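Side-chain contacts in rhamnosidase B (Bacillus sp., PDB 2OKX), which probably hydrolyses alpha-L-rhamnosidic bonds, releasing L-rhamnose from its glycosides, as an inverting glycoside hydrolase of family 78: residues 95-98 with 102-105; 21-26 with 499-504; 43-48 with 61-66; 146-151 with 480-485. All coordinates share one frame; numbering follows the deposited sequence.

Contact 1 (95-98 with 102-105); sequences LHFG and FYYL
Phe97 drives the edge of its ring into one face of Tyr104, a T-shaped (edge-to-face) pair with centroids 5.3 Å apart and planes at 86°. The advancing corner is Phe97 CD2, 3.6 Å from Tyr104 CD1 and almost as near to CG, so it sits over the CG-CD1 side of the phenol and not over its centre. Both first torsions serve this meeting: Phe97 has CG anti to its carbonyl carbon (chi1 -57°), while Tyr104 carries CG opposite the backbone N (chi1 167°) and thus reaches back toward the end of strand 87-96. The same extension brings Tyr104 OH to 3.2 Å from His96 CE1, the two side chains crossing at about a right angle. Next to CD2 on the same side of the Phe97 ring, CE2 stands at the edge of the Tyr103 ring, 4.4 Å from Tyr103 CE1. The contact closes the turn that follows strand 87-96, an inner strand of the N-terminal beta sandwich. The phenol oxygen is gripped by Asp47 OD1 and Gly107 N, and the imidazole is held by Asp47 O and Ser18 OG. With an alanine in place of Tyr104, Phe97 would probably lose the aromatic face it abuts and Asp47 its phenolic partner. Chemically, a buried aromatic contact is thus oriented by polar bonds at its outer ends.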
loop_
_atom_site.group_PDB
_atom_site.type_symbol
_atom_site.label_atom_id
_atom_site.label_comp_id
_atom_site.label_asym_id
_atom_site.label_seq_id
_atom_site.Cartn_x
_atom_site.Cartn_y
_atom_site.Cartn_z
ATOM N N LEU A 95 -1.960 -0.688 -19.206
ATOM C CA LEU A 95 -1.343 0.469 -18.572
ATOM C C LEU A 95 0.138 0.142 -18.436
ATOM O O LEU A 95 0.490 -0.855 -17.811
ATOM C CB LEU A 95 -1.917 0.710 -17.168
ATOM C CG LEU A 95 -3.391 1.059 -16.945
ATOM C CD1 LEU A 95 -4.265 -0.170 -17.195
ATOM C CD2 LEU A 95 -3.570 1.548 -15.512
ATOM N N HIS A 96 1.005 0.943 -19.047
ATOM C CA HIS A 96 2.435 0.696 -18.902
ATOM C C HIS A 96 3.027 1.855 -18.117
ATOM O O HIS A 96 2.974 2.997 -18.557
ATOM C CB HIS A 96 3.147 0.588 -20.249
ATOM C CG HIS A 96 4.597 0.256 -20.114
ATOM N ND1 HIS A 96 5.035 -0.991 -19.720
ATOM C CD2 HIS A 96 5.701 1.036 -20.193
ATOM C CE1 HIS A 96 6.345 -0.961 -19.556
ATOM N NE2 HIS A 96 6.774 0.257 -19.835
ATOM N N PHE A 97 3.595 1.555 -16.956
ATOM C CA PHE A 97 4.160 2.590 -16.102
ATOM C C PHE A 97 5.434 3.226 -16.651
ATOM O O PHE A 97 5.595 4.444 -16.592
ATOM C CB PHE A 97 4.436 2.029 -14.701
ATOM C CG PHE A 97 3.221 1.449 -14.023
ATOM C CD1 PHE A 97 1.972 2.051 -14.161
ATOM C CD2 PHE A 97 3.332 0.321 -13.216
ATOM C CE1 PHE A 97 0.847 1.536 -13.503
ATOM C CE2 PHE A 97 2.218 -0.202 -12.554
ATOM C CZ PHE A 97 0.974 0.409 -12.698
ATOM N N GLY A 98 6.337 2.400 -17.175
ATOM C CA GLY A 98 7.589 2.916 -17.702
ATOM C C GLY A 98 8.492 3.406 -16.583
ATOM O O GLY A 98 9.517 4.048 -16.824
ATOM N N PHE A 102 7.208 -0.112 -6.014
ATOM C CA PHE A 102 7.263 -1.158 -4.988
ATOM C C PHE A 102 6.505 -2.447 -5.311
ATOM O O PHE A 102 6.501 -3.376 -4.502
ATOM C CB PHE A 102 6.755 -0.619 -3.643
ATOM C CG PHE A 102 7.643 0.424 -3.007
ATOM C CD1 PHE A 102 8.447 1.260 -3.779
ATOM C CD2 PHE A 102 7.582 0.646 -1.632
ATOM C CE1 PHE A 102 9.169 2.309 -3.192
ATOM C CE2 PHE A 102 8.293 1.689 -1.035
ATOM C CZ PHE A 102 9.089 2.526 -1.819
ATOM N N TYR A 103 5.833 -2.502 -6.459
ATOM C CA TYR A 103 5.118 -3.717 -6.849
ATOM C C TYR A 103 5.196 -3.979 -8.351
ATOM O O TYR A 103 4.374 -4.701 -8.922
ATOM C CB TYR A 103 3.649 -3.699 -6.372
ATOM C CG TYR A 103 2.824 -2.450 -6.656
ATOM C CD1 TYR A 103 2.545 -2.042 -7.964
ATOM C CD2 TYR A 103 2.254 -1.723 -5.605
ATOM C CE1 TYR A 103 1.713 -0.945 -8.217
ATOM C CE2 TYR A 103 1.421 -0.629 -5.847
ATOM C CZ TYR A 103 1.153 -0.247 -7.155
ATOM O OH TYR A 103 0.314 0.822 -7.395
ATOM N N TYR A 104 6.217 -3.401 -8.974
ATOM C CA TYR A 104 6.442 -3.548 -10.404
ATOM C C TYR A 104 7.873 -3.164 -10.763
ATOM O O TYR A 104 8.367 -2.122 -10.338
ATOM C CB TYR A 104 5.463 -2.662 -11.188
ATOM C CG TYR A 104 5.824 -2.514 -12.653
ATOM C CD1 TYR A 104 6.507 -1.387 -13.114
ATOM C CD2 TYR A 104 5.527 -3.524 -13.568
ATOM C CE1 TYR A 104 6.894 -1.270 -14.456
ATOM C CE2 TYR A 104 5.906 -3.420 -14.909
ATOM C CZ TYR A 104 6.590 -2.292 -15.344
ATOM O OH TYR A 104 6.972 -2.199 -16.662
ATOM N N LEU A 105 8.540 -4.020 -11.531
ATOM C CA LEU A 105 9.905 -3.740 -11.970
ATOM C C LEU A 105 9.832 -3.406 -13.454
ATOM O O LEU A 105 9.320 -4.194 -14.252
ATOM C CB LEU A 105 10.820 -4.947 -11.732
ATOM C CG LEU A 105 11.222 -5.208 -10.272
ATOM C CD1 LEU A 105 10.048 -5.804 -9.495
ATOM C CD2 LEU A 105 12.403 -6.163 -10.240
#

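Contact 2 (21-26 with 499-504); sequences NEWRCF and SPVRRG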
loop_
_atom_site.group_PDB
_atom_site.type_symbol
_atom_site.label_atom_id
_atom_site.label_comp_id
_atom_site.label_asym_id
_atom_site.label_seq_id
_atom_site.Cartn_x
_atom_site.Cartn_y
_atom_site.Cartn_z
ATOM N N ASN A 21 3.981 6.273 -18.161
ATOM C CA ASN A 21 2.554 6.435 -17.901
ATOM C C ASN A 21 1.700 6.461 -19.170
ATOM O O ASN A 21 1.014 7.440 -19.440
ATOM C CB ASN A 21 2.363 7.738 -17.115
ATOM C CG ASN A 21 0.935 7.946 -16.633
ATOM O OD1 ASN A 21 0.551 9.062 -16.279
ATOM N ND2 ASN A 21 0.155 6.882 -16.604
ATOM N N GLU A 22 1.735 5.380 -19.944
ATOM C CA GLU A 22 0.949 5.321 -21.169
ATOM C C GLU A 22 -0.092 4.213 -21.140
ATOM O O GLU A 22 0.219 3.064 -20.841
ATOM C CB GLU A 22 1.863 5.113 -22.386
ATOM C CG GLU A 22 1.109 5.000 -23.711
ATOM C CD GLU A 22 2.030 4.843 -24.909
ATOM O OE1 GLU A 22 2.175 3.707 -25.424
ATOM O OE2 GLU A 22 2.618 5.861 -25.330
ATOM N N TRP A 23 -1.332 4.572 -21.454
ATOM C CA TRP A 23 -2.419 3.602 -21.501
ATOM C C TRP A 23 -2.684 3.315 -22.979
ATOM O O TRP A 23 -2.992 4.221 -23.751
ATOM C CB TRP A 23 -3.663 4.173 -20.812
ATOM C CG TRP A 23 -3.478 4.353 -19.322
ATOM C CD1 TRP A 23 -2.324 4.166 -18.608
ATOM C CD2 TRP A 23 -4.477 4.746 -18.372
ATOM N NE1 TRP A 23 -2.544 4.417 -17.274
ATOM C CE2 TRP A 23 -3.855 4.774 -17.101
ATOM C CE3 TRP A 23 -5.836 5.075 -18.468
ATOM C CZ2 TRP A 23 -4.549 5.120 -15.934
ATOM C CZ3 TRP A 23 -6.525 5.420 -17.305
ATOM C CH2 TRP A 23 -5.879 5.438 -16.056
ATOM N N ARG A 24 -2.543 2.054 -23.369
ATOM C CA ARG A 24 -2.725 1.661 -24.761
ATOM C C ARG A 24 -3.810 0.609 -24.973
ATOM O O ARG A 24 -3.904 -0.363 -24.225
ATOM C CB ARG A 24 -1.386 1.161 -25.309
ATOM C CG ARG A 24 -1.421 0.593 -26.718
ATOM C CD ARG A 24 -0.000 0.328 -27.211
ATOM N NE ARG A 24 0.719 1.572 -27.467
ATOM C CZ ARG A 24 0.522 2.348 -28.529
ATOM N NH1 ARG A 24 -0.374 2.010 -29.448
ATOM N NH2 ARG A 24 1.216 3.470 -28.671
ATOM N N CYS A 25 -4.616 0.815 -26.012
ATOM C CA CYS A 25 -5.710 -0.089 -26.360
ATOM C C CYS A 25 -5.309 -1.110 -27.417
ATOM O O CYS A 25 -4.519 -0.815 -28.314
ATOM C CB CYS A 25 -6.902 0.705 -26.900
ATOM S SG CYS A 25 -7.505 2.024 -25.832
ATOM N N PHE A 26 -5.870 -2.312 -27.305
ATOM C CA PHE A 26 -5.617 -3.380 -28.263
ATOM C C PHE A 26 -6.944 -4.035 -28.632
ATOM O O PHE A 26 -7.823 -4.193 -27.783
ATOM C CB PHE A 26 -4.674 -4.440 -27.684
ATOM C CG PHE A 26 -3.276 -3.946 -27.440
ATOM C CD1 PHE A 26 -2.941 -3.316 -26.244
ATOM C CD2 PHE A 26 -2.294 -4.102 -28.414
ATOM C CE1 PHE A 26 -1.650 -2.848 -26.022
ATOM C CE2 PHE A 26 -0.998 -3.638 -28.204
ATOM C CZ PHE A 26 -0.675 -3.009 -27.006
ATOM N N SER A 499 -12.342 4.448 -13.107
ATOM C CA SER A 499 -10.891 4.528 -13.024
ATOM C C SER A 499 -10.275 3.149 -12.854
ATOM O O SER A 499 -10.691 2.374 -11.987
ATOM C CB SER A 499 -10.478 5.416 -11.849
ATOM O OG SER A 499 -9.066 5.409 -11.682
ATOM N N PRO A 500 -9.274 2.814 -13.687
ATOM C CA PRO A 500 -8.621 1.507 -13.589
ATOM C C PRO A 500 -7.495 1.523 -12.554
ATOM O O PRO A 500 -6.765 0.547 -12.399
ATOM C CB PRO A 500 -8.110 1.274 -15.009
ATOM C CG PRO A 500 -7.725 2.659 -15.435
ATOM C CD PRO A 500 -8.878 3.510 -14.927
ATOM N N VAL A 501 -7.364 2.641 -11.850
ATOM C CA VAL A 501 -6.339 2.795 -10.822
ATOM C C VAL A 501 -6.970 2.600 -9.447
ATOM O O VAL A 501 -7.896 3.315 -9.082
ATOM C CB VAL A 501 -5.700 4.200 -10.890
ATOM C CG1 VAL A 501 -4.711 4.393 -9.739
ATOM C CG2 VAL A 501 -5.003 4.377 -12.231
ATOM N N ARG A 502 -6.471 1.630 -8.689
ATOM C CA ARG A 502 -7.009 1.361 -7.360
ATOM C C ARG A 502 -6.674 2.465 -6.364
ATOM O O ARG A 502 -5.558 2.978 -6.348
ATOM C CB ARG A 502 -6.466 0.033 -6.822
ATOM C CG ARG A 502 -6.860 -0.248 -5.368
ATOM C CD ARG A 502 -6.051 -1.393 -4.769
ATOM N NE ARG A 502 -6.410 -2.691 -5.334
ATOM C CZ ARG A 502 -7.543 -3.335 -5.069
ATOM N NH1 ARG A 502 -8.442 -2.811 -4.241
ATOM N NH2 ARG A 502 -7.778 -4.509 -5.634
ATOM N N ARG A 503 -7.655 2.832 -5.545
ATOM C CA ARG A 503 -7.463 3.843 -4.511
ATOM C C ARG A 503 -8.152 3.401 -3.224
ATOM O O ARG A 503 -9.185 2.736 -3.263
ATOM C CB ARG A 503 -8.035 5.196 -4.949
ATOM C CG ARG A 503 -7.299 5.816 -6.127
ATOM C CD ARG A 503 -7.835 7.188 -6.485
ATOM N NE ARG A 503 -7.171 7.692 -7.686
ATOM C CZ ARG A 503 -7.446 7.279 -8.920
ATOM N NH1 ARG A 503 -8.385 6.362 -9.127
ATOM N NH2 ARG A 503 -6.754 7.752 -9.944
ATOM N N GLY A 504 -7.563 3.768 -2.090
ATOM C CA GLY A 504 -8.136 3.423 -0.801
ATOM C C GLY A 504 -8.486 4.730 -0.121
ATOM O O GLY A 504 -7.669 5.653 -0.096
#
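Trp23, on strand 22-31, and Pro500, in the approach to strand 503-505, are the residues of closest backbone approach, yet their CA atoms stand 10.3 Å apart, so the junction is made by side chains. Trp23 spans the distance with its six-membered ring, its CG set anti to the carbonyl carbon (chi1 -67°), and Pro500 comes to meet it from the opposite direction. Pro500 CG lies 3.4 Å from Trp23 CH2 and nearly as close to CZ3, with CD a little behind. Val501 crosses the indole at about a right angle and sets its CG2 at the ring edge, 3.8 Å from Trp23 CZ2. Strand 22-31 is an inner strand of the seven-stranded N-terminal sheet, flanked by 87-96 and 130-133, whereas 499-504 belongs to the concanavalin-like part; the indole therefore bridges two domains by apolar contact. The turn that presents Pro500 is an ST turn: Ser499 OG accepts from Val501 N at 3.3 Å. The same oxygen receives Arg503 NH1 at 2.8 Å, nearly straight at 175° and in the guanidinium plane, and it also pairs with Glu152, which forms a salt bridge with Arg503 NH2. These bonds fix the rotation of the guanidinium group; Val501 CG1 lies 3.9 Å above one face of it, offset toward the rim. Glu152 also lies against Trp23 and Val501.

Contact 3 (43-48 with 61-66); sequences HITADS and RGPVRS
The pyrrolidine ring of Pro63 presents its rim to three oxygens of segment 43-48: Thr45 OG1 lies to one side of the ring, Ser48 O to the other, and Ala46 O between them. CB is 3.6 Å from Thr45 OG1, and CD is 3.6 Å from Ala46 O and 3.5 Å from Ser48 O. The ring is wedged between the two sheets of the N-terminal beta sandwich, for strand 41-47 belongs to the five-stranded sheet, while Pro63 follows the edge strand 57-62 of the seven-stranded one. Strands 49-54 and 57-62 form the beta-hairpin that joins the two segments. Two cis peptides shape the site: the one before Pro63 bends the chain as it leaves the hairpin, and the one before Ser48 probably helps to turn the chain from one sheet into the other. Thr45 has OG1 anti to its backbone N (chi1 -169°), which forces CG2 into the crowded position between N and the carbonyl carbon but lets the hydroxyl face the proline and bond to Phe72 O. The contacts of the proline rim are CH groups against oxygens, weakly attractive at most. A glycine in place of Pro63 would probably open a gap beside Thr45 and Ala46 and weaken the preference for the cis bond after Gly62. Across the strand end, Ser48 OG gives Asp47 OD1 a weak bond at 3.4 Å and also accepts from Phe97 N. Ala46 N, buried by the contact, has no hydrogen-bonding partner in the model.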
loop_
_atom_site.group_PDB
_atom_site.type_symbol
_atom_site.label_atom_id
_atom_site.label_comp_id
_atom_site.label_asym_id
_atom_site.label_seq_id
_atom_site.Cartn_x
_atom_site.Cartn_y
_atom_site.Cartn_z
ATOM N N HIS A 43 -5.951 -17.022 -21.923
ATOM C CA HIS A 43 -4.750 -16.863 -21.112
ATOM C C HIS A 43 -4.133 -15.515 -21.447
ATOM O O HIS A 43 -3.929 -15.195 -22.617
ATOM C CB HIS A 43 -3.774 -17.991 -21.432
ATOM C CG HIS A 43 -4.393 -19.352 -21.361
ATOM N ND1 HIS A 43 -4.667 -19.987 -20.168
ATOM C CD2 HIS A 43 -4.801 -20.196 -22.339
ATOM C CE1 HIS A 43 -5.213 -21.165 -20.413
ATOM N NE2 HIS A 43 -5.305 -21.316 -21.724
ATOM N N ILE A 44 -3.818 -14.731 -20.423
ATOM C CA ILE A 44 -3.287 -13.397 -20.657
ATOM C C ILE A 44 -2.422 -12.814 -19.544
ATOM O O ILE A 44 -2.558 -13.161 -18.369
ATOM C CB ILE A 44 -4.461 -12.413 -20.906
ATOM C CG1 ILE A 44 -3.950 -10.979 -21.061
ATOM C CG2 ILE A 44 -5.450 -12.490 -19.742
ATOM C CD1 ILE A 44 -5.058 -9.968 -21.339
ATOM N N THR A 45 -1.514 -11.932 -19.945
ATOM C CA THR A 45 -0.654 -11.208 -19.021
ATOM C C THR A 45 -0.221 -9.959 -19.772
ATOM O O THR A 45 -0.353 -9.888 -20.993
ATOM C CB THR A 45 0.578 -12.023 -18.564
ATOM O OG1 THR A 45 1.206 -11.339 -17.471
ATOM C CG2 THR A 45 1.588 -12.176 -19.692
ATOM N N ALA A 46 0.263 -8.961 -19.048
ATOM C CA ALA A 46 0.688 -7.729 -19.684
ATOM C C ALA A 46 1.679 -6.982 -18.811
ATOM O O ALA A 46 1.902 -7.338 -17.656
ATOM C CB ALA A 46 -0.515 -6.847 -19.970
ATOM N N ASP A 47 2.279 -5.951 -19.388
ATOM C CA ASP A 47 3.250 -5.115 -18.698
ATOM C C ASP A 47 2.791 -3.687 -18.980
ATOM O O ASP A 47 2.822 -3.263 -20.135
ATOM C CB ASP A 47 4.649 -5.346 -19.286
ATOM C CG ASP A 47 5.730 -4.606 -18.525
ATOM O OD1 ASP A 47 5.494 -3.438 -18.164
ATOM O OD2 ASP A 47 6.813 -5.185 -18.297
ATOM N N SER A 48 2.410 -2.923 -17.954
ATOM C CA SER A 48 2.431 -3.331 -16.548
ATOM C C SER A 48 1.162 -4.012 -16.023
ATOM O O SER A 48 1.242 -4.978 -15.258
ATOM C CB SER A 48 2.715 -2.106 -15.676
ATOM O OG SER A 48 3.770 -1.329 -16.211
ATOM N N ARG A 61 -9.125 -7.979 -14.506
ATOM C CA ARG A 61 -7.976 -7.081 -14.395
ATOM C C ARG A 61 -6.774 -7.894 -13.927
ATOM O O ARG A 61 -6.931 -8.929 -13.278
ATOM C CB ARG A 61 -8.248 -5.978 -13.367
ATOM C CG ARG A 61 -9.492 -5.142 -13.623
ATOM C CD ARG A 61 -9.784 -4.234 -12.422
ATOM N NE ARG A 61 -11.062 -3.536 -12.543
ATOM C CZ ARG A 61 -11.237 -2.384 -13.180
ATOM N NH1 ARG A 61 -10.212 -1.775 -13.761
ATOM N NH2 ARG A 61 -12.446 -1.840 -13.243
ATOM N N GLY A 62 -5.577 -7.413 -14.247
ATOM C CA GLY A 62 -4.370 -8.108 -13.842
ATOM C C GLY A 62 -3.143 -7.502 -14.497
ATOM O O GLY A 62 -3.183 -6.361 -14.954
ATOM N N PRO A 63 -2.009 -8.217 -14.496
ATOM C CA PRO A 63 -1.859 -9.531 -13.867
ATOM C C PRO A 63 -1.535 -9.291 -12.393
ATOM O O PRO A 63 -1.456 -8.145 -11.962
ATOM C CB PRO A 63 -0.677 -10.127 -14.620
ATOM C CG PRO A 63 0.203 -8.918 -14.814
ATOM C CD PRO A 63 -0.797 -7.857 -15.257
ATOM N N VAL A 64 -1.361 -10.355 -11.620
ATOM C CA VAL A 64 -1.003 -10.181 -10.218
ATOM C C VAL A 64 0.435 -9.666 -10.237
ATOM O O VAL A 64 1.120 -9.792 -11.255
ATOM C CB VAL A 64 -1.086 -11.512 -9.437
ATOM C CG1 VAL A 64 -2.533 -12.001 -9.399
ATOM C CG2 VAL A 64 -0.191 -12.561 -10.076
ATOM N N ARG A 65 0.897 -9.080 -9.139
ATOM C CA ARG A 65 2.257 -8.552 -9.125
ATOM C C ARG A 65 3.274 -9.677 -9.294
ATOM O O ARG A 65 3.134 -10.752 -8.701
ATOM C CB ARG A 65 2.516 -7.750 -7.844
ATOM C CG ARG A 65 2.518 -8.542 -6.547
ATOM C CD ARG A 65 2.342 -7.590 -5.363
ATOM N NE ARG A 65 0.970 -7.079 -5.297
ATOM C CZ ARG A 65 0.596 -6.002 -4.615
ATOM N NH1 ARG A 65 1.494 -5.301 -3.935
ATOM N NH2 ARG A 65 -0.683 -5.632 -4.601
ATOM N N SER A 66 4.292 -9.427 -10.114
ATOM C CA SER A 66 5.316 -10.435 -10.391
ATOM C C SER A 66 6.740 -9.905 -10.486
ATOM O O SER A 66 6.970 -8.704 -10.616
ATOM C CB SER A 66 5.046 -11.118 -11.740
ATOM O OG SER A 66 3.675 -11.334 -11.992
#

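Contact 4 (146-151 with 480-485); sequences CQQGFG and YGLDNT
Gly151 and Thr485 make the closest approach, with Gly151 CA 3.4 Å from Thr485 O and the two CA atoms 5.4 Å apart. Such closeness depends on glycine: a beta carbon at this position would fall 2.7 Å from Thr485 O, a clash, and 3.3 Å from Asp483 O. Farther along, Leu482 turns CD1 against the amide end of Gln148, a van der Waals touch; CG anti to its backbone N (chi1 174°) sends the leucine across. Gln148 meets it obliquely with a chain extended beyond CG. At the other end a water links the backbones, accepting from Cys146 N at 3.0 Å and donating to Gly481 O at 2.7 Å. Residues 148-151 and 482-485 run 33° apart, and the segments lead into strands 153-155 and 485-489, which pair in parallel in one mixed sheet. A strand within the N-terminal family region is in this way joined to the concanavalin-like part. Two successive inverse gamma turns, centred on Asp483 and Asn484, shape the second segment. Their bonds are weak: Asn484 N to Leu482 O and Thr485 N to Asp483 O, each 2.8 Å. Gly481, at phi 95°, takes a backbone conformation that itself calls for glycine. In the next shell, Asp483 OD1 is bonded to His315 NE2, and Asn484 ND2 to Gly467 O and Gly504 O. Gly151 O is bonded to Ser141 OG, and Arg503 NH2 reaches Thr485 O, the same oxygen that Gly151 CA approaches.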
loop_
_atom_site.group_PDB
_atom_site.type_symbol
_atom_site.label_atom_id
_atom_site.label_comp_id
_atom_site.label_asym_id
_atom_site.label_seq_id
_atom_site.Cartn_x
_atom_site.Cartn_y
_atom_site.Cartn_z
ATOM N N CYS A 146 5.671 7.203 -4.395
ATOM C CA CYS A 146 6.931 6.514 -4.641
ATOM C C CYS A 146 6.694 5.011 -4.751
ATOM O O CYS A 146 7.448 4.306 -5.422
ATOM C CB CYS A 146 7.944 6.809 -3.526
ATOM S SG CYS A 146 7.506 6.199 -1.868
ATOM N N GLN A 147 5.627 4.529 -4.116
ATOM C CA GLN A 147 5.314 3.103 -4.123
ATOM C C GLN A 147 4.431 2.639 -5.273
ATOM O O GLN A 147 4.455 1.463 -5.639
ATOM C CB GLN A 147 4.604 2.692 -2.816
ATOM C CG GLN A 147 5.288 3.122 -1.517
ATOM C CD GLN A 147 4.806 4.471 -1.024
ATOM O OE1 GLN A 147 4.119 5.197 -1.743
ATOM N NE2 GLN A 147 5.172 4.820 0.209
ATOM N N GLN A 148 3.668 3.556 -5.859
ATOM C CA GLN A 148 2.718 3.163 -6.889
ATOM C C GLN A 148 2.880 3.698 -8.311
ATOM O O GLN A 148 3.959 4.123 -8.712
ATOM C CB GLN A 148 1.315 3.482 -6.368
ATOM C CG GLN A 148 1.163 3.197 -4.869
ATOM C CD GLN A 148 -0.274 2.929 -4.470
ATOM O OE1 GLN A 148 -0.778 3.470 -3.479
ATOM N NE2 GLN A 148 -0.942 2.086 -5.240
ATOM N N GLY A 149 1.783 3.654 -9.066
ATOM C CA GLY A 149 1.796 4.113 -10.445
ATOM C C GLY A 149 1.497 5.587 -10.634
ATOM O O GLY A 149 2.198 6.442 -10.096
ATOM N N PHE A 150 0.440 5.889 -11.381
ATOM C CA PHE A 150 0.075 7.277 -11.661
ATOM C C PHE A 150 -1.406 7.587 -11.470
ATOM O O PHE A 150 -2.263 6.735 -11.707
ATOM C CB PHE A 150 0.442 7.617 -13.112
ATOM C CG PHE A 150 1.901 7.455 -13.429
ATOM C CD1 PHE A 150 2.762 8.548 -13.385
ATOM C CD2 PHE A 150 2.417 6.210 -13.768
ATOM C CE1 PHE A 150 4.115 8.405 -13.673
ATOM C CE2 PHE A 150 3.774 6.053 -14.057
ATOM C CZ PHE A 150 4.623 7.153 -14.010
ATOM N N GLY A 151 -1.692 8.815 -11.041
ATOM C CA GLY A 151 -3.068 9.261 -10.887
ATOM C C GLY A 151 -3.370 9.813 -12.267
ATOM O O GLY A 151 -2.640 10.677 -12.753
ATOM N N TYR A 480 -0.726 13.584 2.148
ATOM C CA TYR A 480 0.587 14.088 1.733
ATOM C C TYR A 480 1.439 12.891 1.336
ATOM O O TYR A 480 1.549 11.927 2.096
ATOM C CB TYR A 480 1.271 14.834 2.882
ATOM C CG TYR A 480 0.456 15.965 3.460
ATOM C CD1 TYR A 480 0.197 17.121 2.719
ATOM C CD2 TYR A 480 -0.075 15.871 4.743
ATOM C CE1 TYR A 480 -0.574 18.155 3.247
ATOM C CE2 TYR A 480 -0.845 16.893 5.278
ATOM C CZ TYR A 480 -1.094 18.031 4.528
ATOM O OH TYR A 480 -1.866 19.034 5.068
ATOM N N GLY A 481 2.036 12.957 0.148
ATOM C CA GLY A 481 2.858 11.860 -0.333
ATOM C C GLY A 481 2.065 10.916 -1.220
ATOM O O GLY A 481 2.607 9.944 -1.760
ATOM N N LEU A 482 0.779 11.210 -1.379
ATOM C CA LEU A 482 -0.100 10.378 -2.194
ATOM C C LEU A 482 -1.091 11.198 -3.005
ATOM O O LEU A 482 -2.037 11.762 -2.453
ATOM C CB LEU A 482 -0.883 9.410 -1.299
ATOM C CG LEU A 482 -1.956 8.555 -1.977
ATOM C CD1 LEU A 482 -1.285 7.472 -2.824
ATOM C CD2 LEU A 482 -2.856 7.924 -0.918
ATOM N N ASP A 483 -0.869 11.276 -4.312
ATOM C CA ASP A 483 -1.793 11.994 -5.181
ATOM C C ASP A 483 -2.918 11.003 -5.462
ATOM O O ASP A 483 -2.969 10.378 -6.522
ATOM C CB ASP A 483 -1.100 12.398 -6.481
ATOM C CG ASP A 483 -0.343 13.701 -6.353
ATOM O OD1 ASP A 483 0.653 13.751 -5.599
ATOM O OD2 ASP A 483 -0.755 14.682 -7.010
ATOM N N ASN A 484 -3.804 10.856 -4.480
ATOM C CA ASN A 484 -4.933 9.924 -4.534
ATOM C C ASN A 484 -6.043 10.552 -5.365
ATOM O O ASN A 484 -7.162 10.754 -4.886
ATOM C CB ASN A 484 -5.418 9.679 -3.104
ATOM C CG ASN A 484 -5.867 8.261 -2.879
ATOM O OD1 ASN A 484 -5.455 7.350 -3.593
ATOM N ND2 ASN A 484 -6.699 8.060 -1.860
ATOM N N THR A 485 -5.740 10.811 -6.632
ATOM C CA THR A 485 -6.673 11.522 -7.489
ATOM C C THR A 485 -6.716 11.132 -8.961
ATOM O O THR A 485 -5.938 10.319 -9.447
ATOM C CB THR A 485 -6.299 13.005 -7.502
ATOM O OG1 THR A 485 -5.034 13.141 -8.164
ATOM C CG2 THR A 485 -6.150 13.555 -6.090
HETATM O O HOH W 1 5.215 9.238 -2.230
#

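In the fold
Contacts 1, 3 and 4 are buried, the centre of contact 4 lying nearest the centre of the chain, about 10 Å from it, whereas contact 2 is partly buried. Contacts 1 and 3 stay within the N-terminal domain and touch through Leu95 O and Ser48 N; contacts 2 and 4 join that domain to the concanavalin-like part. Contacts 1 and 2 share a sheet, since strands 87-96 and 22-31 are neighbours, with His96 N 2.9 Å from Glu22 O. Chemistry follows place: aromatic rings in contact 1, an indole against aliphatic groups in contact 2, a proline among oxygens in contact 3, and backbone with a bridging water in contact 4. Arg503 ties contact 2 to contact 4.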